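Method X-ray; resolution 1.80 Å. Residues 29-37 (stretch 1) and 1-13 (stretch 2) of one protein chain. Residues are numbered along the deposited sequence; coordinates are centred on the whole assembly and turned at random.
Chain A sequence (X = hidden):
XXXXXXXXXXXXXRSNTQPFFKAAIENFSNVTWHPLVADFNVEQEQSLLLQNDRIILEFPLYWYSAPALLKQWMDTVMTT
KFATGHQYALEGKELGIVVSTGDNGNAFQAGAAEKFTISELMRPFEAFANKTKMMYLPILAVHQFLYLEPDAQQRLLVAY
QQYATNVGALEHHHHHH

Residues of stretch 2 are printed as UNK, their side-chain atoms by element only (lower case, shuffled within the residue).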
ATOM      1  N   SER A  29      23.016 -21.273   1.065  1.00 27.77           N
ATOM      2  CA  SER A  29      23.977 -20.187   0.885  1.00 26.61           C
ATOM      3  C   SER A  29      23.615 -19.225  -0.259  1.00 25.86           C
ATOM      4  O   SER A  29      24.119 -18.102  -0.309  1.00 25.41           O
ATOM      5  CB  SER A  29      25.404 -20.728   0.735  1.00 27.03           C
ATOM      6  OG  SER A  29      25.554 -21.421  -0.488  1.00 27.78           O
ATOM      7  N   ASN A  30      22.732 -19.654  -1.156  1.00 24.61           N
ATOM      8  CA  ASN A  30      22.266 -18.790  -2.249  1.00 24.10           C
ATOM      9  C   ASN A  30      21.077 -17.892  -1.867  1.00 23.31           C
ATOM     10  O   ASN A  30      20.632 -17.053  -2.673  1.00 22.31           O
ATOM     11  CB  ASN A  30      21.943 -19.619  -3.495  1.00 24.45           C
ATOM     12  CG  ASN A  30      20.834 -20.634  -3.260  1.00 25.97           C
ATOM     13  OD1 ASN A  30      20.660 -21.152  -2.153  1.00 27.39           O
ATOM     14  ND2 ASN A  30      20.065 -20.916  -4.312  1.00 28.24           N
ATOM     15  N   VAL A  31      20.569 -18.077  -0.644  1.00 22.67           N
ATOM     16  CA  VAL A  31      19.481 -17.243  -0.107  1.00 22.27           C
ATOM     17  C   VAL A  31      20.042 -16.184   0.844  1.00 22.51           C
ATOM     18  O   VAL A  31      20.767 -16.521   1.783  1.00 21.89           O
ATOM     19  CB  VAL A  31      18.426 -18.084   0.647  1.00 22.64           C
ATOM     20  CG1 VAL A  31      17.366 -17.184   1.227  1.00 22.62           C
ATOM     21  CG2 VAL A  31      17.775 -19.098  -0.278  1.00 21.85           C
ATOM     22  N   THR A  32      19.711 -14.916   0.585  1.00 22.18           N
ATOM     23  CA  THR A  32      20.169 -13.779   1.392  1.00 22.17           C
ATOM     24  C   THR A  32      19.012 -13.239   2.229  1.00 22.67           C
ATOM     25  O   THR A  32      18.004 -12.753   1.682  1.00 22.54           O
ATOM     26  CB  THR A  32      20.770 -12.639   0.497  1.00 22.54           C
ATOM     27  OG1 THR A  32      21.931 -13.123  -0.184  1.00 22.15           O
ATOM     28  CG2 THR A  32      21.188 -11.400   1.328  1.00 22.51           C
ATOM     29  N   TRP A  33      19.147 -13.363   3.550  1.00 22.29           N
ATOM     30  CA  TRP A  33      18.162 -12.835   4.484  1.00 22.79           C
ATOM     31  C   TRP A  33      18.501 -11.361   4.767  1.00 22.79           C
ATOM     32  O   TRP A  33      19.513 -11.058   5.396  1.00 22.79           O
ATOM     33  CB  TRP A  33      18.175 -13.694   5.761  1.00 23.27           C
ATOM     34  CG  TRP A  33      17.287 -13.228   6.878  1.00 23.27           C
ATOM     35  CD1 TRP A  33      17.640 -12.407   7.921  1.00 24.48           C
ATOM     36  CD2 TRP A  33      15.913 -13.576   7.086  1.00 23.35           C
ATOM     37  NE1 TRP A  33      16.560 -12.210   8.754  1.00 23.90           N
ATOM     38  CE2 TRP A  33      15.490 -12.920   8.269  1.00 24.19           C
ATOM     39  CE3 TRP A  33      14.992 -14.371   6.383  1.00 24.04           C
ATOM     40  CZ2 TRP A  33      14.182 -13.033   8.769  1.00 24.13           C
ATOM     41  CZ3 TRP A  33      13.694 -14.487   6.877  1.00 24.40           C
ATOM     42  CH2 TRP A  33      13.300 -13.816   8.066  1.00 24.91           C
ATOM     43  N   HIS A  34      17.659 -10.455   4.278  1.00 22.64           N
ATOM     44  CA  HIS A  34      17.976  -9.026   4.285  1.00 22.83           C
ATOM     45  C   HIS A  34      16.936  -8.204   5.026  1.00 23.43           C
ATOM     46  O   HIS A  34      15.947  -7.763   4.427  1.00 23.15           O
ATOM     47  CB  HIS A  34      18.158  -8.481   2.870  1.00 22.40           C
ATOM     48  CG  HIS A  34      18.643  -7.062   2.838  1.00 22.66           C
ATOM     49  ND1 HIS A  34      19.880  -6.688   3.323  1.00 21.75           N
ATOM     50  CD2 HIS A  34      18.046  -5.924   2.410  1.00 23.55           C
ATOM     51  CE1 HIS A  34      20.033  -5.382   3.175  1.00 22.47           C
ATOM     52  NE2 HIS A  34      18.938  -4.895   2.620  1.00 22.21           N
ATOM     53  N   PRO A  35      17.148  -7.999   6.335  1.00 23.50           N
ATOM     54  CA  PRO A  35      16.243  -7.103   7.057  1.00 24.63           C
ATOM     55  C   PRO A  35      16.241  -5.682   6.501  1.00 25.28           C
ATOM     56  O   PRO A  35      17.300  -5.116   6.197  1.00 25.70           O
ATOM     57  CB  PRO A  35      16.784  -7.127   8.491  1.00 25.05           C
ATOM     58  CG  PRO A  35      17.546  -8.406   8.588  1.00 24.48           C
ATOM     59  CD  PRO A  35      18.166  -8.582   7.224  1.00 24.22           C
ATOM     60  N   LEU A  36      15.045  -5.134   6.337  1.00 25.38           N
ATOM     61  CA  LEU A  36      14.881  -3.758   5.936  1.00 26.35           C
ATOM     62  C   LEU A  36      15.005  -2.872   7.172  1.00 26.14           C
ATOM     63  O   LEU A  36      14.234  -3.001   8.139  1.00 25.85           O
ATOM     64  CB  LEU A  36      13.523  -3.606   5.240  1.00 26.61           C
ATOM     65  CG  LEU A  36      13.060  -2.281   4.665  1.00 29.27           C
ATOM     66  CD1 LEU A  36      14.129  -1.658   3.780  1.00 32.24           C
ATOM     67  CD2 LEU A  36      11.767  -2.524   3.869  1.00 28.50           C
ATOM     68  N   VAL A  37      16.006  -2.000   7.168  1.00 26.06           N
ATOM     69  CA  VAL A  37      16.218  -1.086   8.293  1.00 26.31           C
ATOM     70  C   VAL A  37      15.727   0.315   7.954  1.00 26.20           C
ATOM     71  O   VAL A  37      15.660   0.693   6.780  1.00 25.43           O
ATOM     72  CB  VAL A  37      17.682  -1.065   8.755  1.00 26.60           C
ATOM     73  CG1 VAL A  37      18.091  -2.450   9.252  1.00 28.72           C
ATOM     74  CG2 VAL A  37      18.618  -0.584   7.621  1.00 27.43           C
ATOM     75  N   UNK A   1      20.674 -20.136  -8.968  1.00 32.47           N
ATOM     76  CA  UNK A   1      19.705 -19.036  -8.718  1.00 33.81           C
ATOM     77  C   UNK A   1      19.969 -18.449  -7.354  1.00 30.55           C
ATOM     78  O   UNK A   1      20.089 -19.175  -6.362  1.00 30.31           O
ATOM     79  c   UNK A   1      17.222 -18.454  -8.635  1.00 35.64           C
ATOM     80  c   UNK A   1      18.271 -19.553  -8.760  1.00 33.17           C
ATOM     81  c   UNK A   1      15.893 -20.053  -6.532  1.00 39.46           C
ATOM     82 se   UNK A   1      15.469 -19.184  -8.231  1.00 44.00          SE
ATOM     83  N   UNK A   2      20.049 -17.127  -7.312  1.00 28.03           N
ATOM     84  CA  UNK A   2      20.265 -16.408  -6.072  1.00 25.77           C
ATOM     85  C   UNK A   2      18.954 -15.736  -5.674  1.00 24.86           C
ATOM     86  O   UNK A   2      18.274 -15.118  -6.513  1.00 24.39           O
ATOM     87  c   UNK A   2      23.369 -16.936  -5.988  1.00 24.99           C
ATOM     88  n   UNK A   2      23.707 -18.086  -6.577  1.00 25.65           N
ATOM     89  o   UNK A   2      23.612 -16.702  -4.808  1.00 25.55           O
ATOM     90  c   UNK A   2      22.680 -15.896  -6.860  1.00 25.27           C
ATOM     91  c   UNK A   2      21.376 -15.359  -6.246  1.00 25.52           C
ATOM     92  N   UNK A   3      18.611 -15.856  -4.395  1.00 23.35           N
ATOM     93  CA  UNK A   3      17.358 -15.302  -3.867  1.00 22.02           C
ATOM     94  C   UNK A   3      17.635 -14.270  -2.788  1.00 21.61           C
ATOM     95  O   UNK A   3      18.466 -14.488  -1.902  1.00 20.42           O
ATOM     96  c   UNK A   3      15.146 -15.886  -2.761  1.00 23.09           C
ATOM     97  o   UNK A   3      16.224 -17.406  -4.277  1.00 21.76           O
ATOM     98  c   UNK A   3      16.476 -16.423  -3.272  1.00 21.76           C
ATOM     99  N   UNK A   4      16.933 -13.141  -2.886  1.00 21.30           N
ATOM    100  CA  UNK A   4      17.019 -12.078  -1.908  1.00 20.70           C
ATOM    101  C   UNK A   4      15.685 -11.995  -1.184  1.00 21.38           C
ATOM    102  O   UNK A   4      14.640 -11.813  -1.815  1.00 21.43           O
ATOM    103  c   UNK A   4      17.294 -10.729  -2.623  1.00 20.69           C
ATOM    104  c   UNK A   4      17.543  -8.229  -2.649  1.00 19.93           C
ATOM    105  c   UNK A   4      18.476  -9.549  -0.696  1.00 21.00           C
ATOM    106  c   UNK A   4      17.358  -9.465  -1.759  1.00 20.06           C
ATOM    107  N   UNK A   5      15.723 -12.120   0.141  1.00 21.33           N
ATOM    108  CA  UNK A   5      14.515 -11.988   0.945  1.00 21.76           C
ATOM    109  C   UNK A   5      14.555 -10.648   1.683  1.00 21.86           C
ATOM    110  O   UNK A   5      15.376 -10.444   2.581  1.00 22.27           O
ATOM    111  c   UNK A   5      12.991 -13.062   2.660  1.00 21.61           C
ATOM    112  c   UNK A   5      14.340 -13.171   1.908  1.00 22.36           C
ATOM    113  c   UNK A   5      14.406 -14.504   1.132  1.00 21.51           C
ATOM    114  c   UNK A   5      14.427 -15.702   2.054  1.00 25.13           C
ATOM    115  N   UNK A   6      13.668  -9.742   1.267  1.00 21.62           N
ATOM    116  CA  UNK A   6      13.516  -8.427   1.900  1.00 22.42           C
ATOM    117  C   UNK A   6      12.542  -8.585   3.062  1.00 23.09           C
ATOM    118  O   UNK A   6      11.336  -8.787   2.857  1.00 22.84           O
ATOM    119  c   UNK A   6      13.723  -7.275  -0.372  1.00 22.78           C
ATOM    120  c   UNK A   6      15.191  -6.940  -0.174  1.00 25.27           C
ATOM    121  c   UNK A   6      12.811  -5.998   1.640  1.00 23.52           C
ATOM    122  c   UNK A   6      12.917  -7.373   0.933  1.00 22.18           C
ATOM    123  N   UNK A   7      13.085  -8.524   4.266  1.00 23.66           N
ATOM    124  CA  UNK A   7      12.324  -8.801   5.478  1.00 24.66           C
ATOM    125  C   UNK A   7      11.876  -7.472   6.052  1.00 25.59           C
ATOM    126  O   UNK A   7      12.671  -6.744   6.662  1.00 24.17           O
ATOM    127  c   UNK A   7      13.649 -10.886   5.856  1.00 26.05           C
ATOM    128  c   UNK A   7      12.361  -9.915   7.769  1.00 24.89           C
ATOM    129  c   UNK A   7      13.163  -9.602   6.495  1.00 24.63           C
ATOM    130  N   UNK A   8      10.604  -7.159   5.829  1.00 27.34           N
ATOM    131  CA  UNK A   8      10.053  -5.861   6.186  1.00 30.36           C
ATOM    132  C   UNK A   8       9.091  -5.974   7.352  1.00 32.74           C
ATOM    133  O   UNK A   8       7.972  -5.481   7.280  1.00 34.47           O
ATOM    134  c   UNK A   8       9.362  -5.212   4.982  1.00 29.46           C
ATOM    135  N   UNK A   9       9.501  -6.672   8.402  1.00 36.15           N
ATOM    136  CA  UNK A   9       8.736  -6.639   9.646  1.00 38.79           C
ATOM    137  C   UNK A   9       9.210  -5.399  10.390  1.00 40.25           C
ATOM    138  O   UNK A   9      10.420  -5.229  10.574  1.00 40.80           O
ATOM    139  n   UNK A   9       6.999  -8.880  11.715  1.00 43.90           N
ATOM    140  n   UNK A   9       6.977  -7.786  13.561  1.00 44.81           N
ATOM    141  c   UNK A   9       8.955  -7.893  10.469  1.00 39.01           C
ATOM    142  c   UNK A   9       6.370  -8.734  12.869  1.00 44.76           C
ATOM    143  c   UNK A   9       8.026  -7.296  12.818  1.00 44.16           C
ATOM    144  c   UNK A   9       8.049  -7.988  11.654  1.00 41.58           C
ATOM    145  N   UNK A  10       8.271  -4.513  10.792  1.00 41.69           N
ATOM    146  CA  UNK A  10       8.622  -3.203  11.352  1.00 42.51           C
ATOM    147  C   UNK A  10       9.209  -3.256  12.758  1.00 43.59           C
ATOM    148  O   UNK A  10       9.826  -2.285  13.197  1.00 44.35           O
ATOM    149  c   UNK A  10       7.281  -2.461  11.394  1.00 42.21           C
ATOM    150  c   UNK A  10       6.810  -4.685  10.734  1.00 42.05           C
ATOM    151  c   UNK A  10       6.341  -3.280  10.600  1.00 42.45           C
ATOM    152  N   UNK A  11       8.995  -4.361  13.467  1.00 44.12           N
ATOM    153  CA  UNK A  11       9.594  -4.555  14.781  1.00 44.81           C
ATOM    154  C   UNK A  11      10.308  -5.897  14.825  1.00 44.32           C
ATOM    155  O   UNK A  11      10.077  -6.711  15.723  1.00 44.44           O
ATOM    156  o   UNK A  11       8.758  -0.876  16.029  1.00 53.75           O
ATOM    157  c   UNK A  11       8.896  -2.031  16.503  1.00 51.62           C
ATOM    158  c   UNK A  11       7.898  -3.097  16.076  1.00 47.93           C
ATOM    159  c   UNK A  11       8.531  -4.477  15.884  1.00 45.39           C
ATOM    160  o   UNK A  11       9.813  -2.336  17.306  1.00 52.60           O
ATOM    161  N   UNK A  12      11.187  -6.112  13.850  1.00 43.44           N
ATOM    162  CA  UNK A  12      11.865  -7.396  13.659  1.00 42.49           C
ATOM    163  C   UNK A  12      12.464  -8.023  14.929  1.00 42.20           C
ATOM    164  O   UNK A  12      12.300  -9.229  15.167  1.00 41.36           O
ATOM    165  c   UNK A  12      13.540  -8.553  12.028  1.00 42.03           C
ATOM    166  c   UNK A  12      12.442  -9.476  11.494  1.00 40.00           C
ATOM    167  c   UNK A  12      12.941  -7.262  12.581  1.00 42.60           C
ATOM    168  c   UNK A  12      14.534  -8.229  10.933  1.00 41.94           C
ATOM    169  N   UNK A  13      13.153  -7.208  15.729  1.00 41.83           N
ATOM    170  CA  UNK A  13      13.813  -7.674  16.954  1.00 41.76           C
ATOM    171  C   UNK A  13      12.843  -8.308  17.962  1.00 41.63           C
ATOM    172  O   UNK A  13      13.240  -9.134  18.789  1.00 41.59           O
ATOM    173  c   UNK A  13      14.570  -6.535  17.604  1.00 42.00           C
TER

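Position 1 carries three carbons and one selenium in an unbranched chain, with selenium between the second and last carbon: selenomethionine, Met 1. Its side chain comes no nearer than 4.8 Å, from CE of Met 1 to Asn 30 ND2, so the backbone makes the contact, its O accepting a hydrogen bond from Asn 30 ND2 at 2.7 Å.

Position 2 has three carbons in a row, the last bearing one oxygen and one nitrogen, and the oxygen approaches Asn 30 CB. An amide two carbons beyond CA-bound CB is Gln 2. Its CA-to-CB bond points sideways, but the chain folds back until OE1 lies 3.6 Å from Asn 30 CB. A flexible polar chain suits this partly exposed place before the strand.

At position 3 a single carbon, near Val 31 CG2, bears one oxygen and one carbon, which is threonine. Thr 3 is buried, yet its OG1 is hydrogen-bonded elsewhere in the structure, so the hydroxyl is not stranded. Its backbone pairs on both sides of Val 31: N donates to Asn 30 O (2.9 Å), and O accepts from Thr 32 N (2.8 Å).

Position 4 shows four carbons forked at the second, and one carbon of the fork reaches His 34 CB and Thr 32 CG2, hence leucine. CD1 of Leu 4 lies 3.7 Å from His 34 CB and 3.9 Å from Thr 32 CG2, filling space on the face of the sheet shared by those two residues.

Position 5 also has four carbons, but forked at the first, one arm two carbons long, touching Val 31 and Trp 33: isoleucine. The closest pairs are Ile 5 CD1 to Val 31 CG1 at 3.4 Å and Ile 5 CG2 to Trp 33 CE3 at 4.4 Å. A branched apolar side chain fills the face between them.

Position 6 repeats that pattern on the other face, touching His 34 and Leu 36, so it is Ile 6. Its CD1 meets the edge of the His 34 ring, 4.0 Å from CD2, and its CG2 lies 4.3 Å from Leu 36 CD2; the forked carbons let a buried apolar side chain lie against both.

Position 7 has one carbon bearing two others, one of them over the Trp 33 ring: a valine. CG2 of Val 7 sits 3.4 Å from the centroid of the Trp 33 six-membered ring, almost on the ring normal, a CH-pi contact that a compact methyl makes well.

Position 8 has one carbon, packed against Leu 36, so it is Ala 8; its CB, 3.8 Å from Leu 36 CD2, offers a small apolar surface in a buried spot. Position 9, a carbon leading to a ring of three carbons and two nitrogens, is His 9, whose side chain leads away. Position 10, three carbons closing onto the backbone N, is Pro 10, and position 11, three carbons ending in two oxygens, is the exposed Glu 11.

Position 12, four carbons forked at the second and reaching Pro 35, is Leu 12, which returns to put CD2 3.5 Å from Pro 35 CB. Position 13, one carbon, is Ala 13, out of reach.

The two stretches bury 794 Å² between them, both sides summed, around a parallel strand pair. Backbone hydrogen bonds run from Asn 30 to Leu 36, and alternating side chains pack on both faces: Val 31, Trp 33 and Pro 35 on one, Thr 32 and His 34 on the other.

Stretch 2, residues 1-13: MQTLIIVAHPELA
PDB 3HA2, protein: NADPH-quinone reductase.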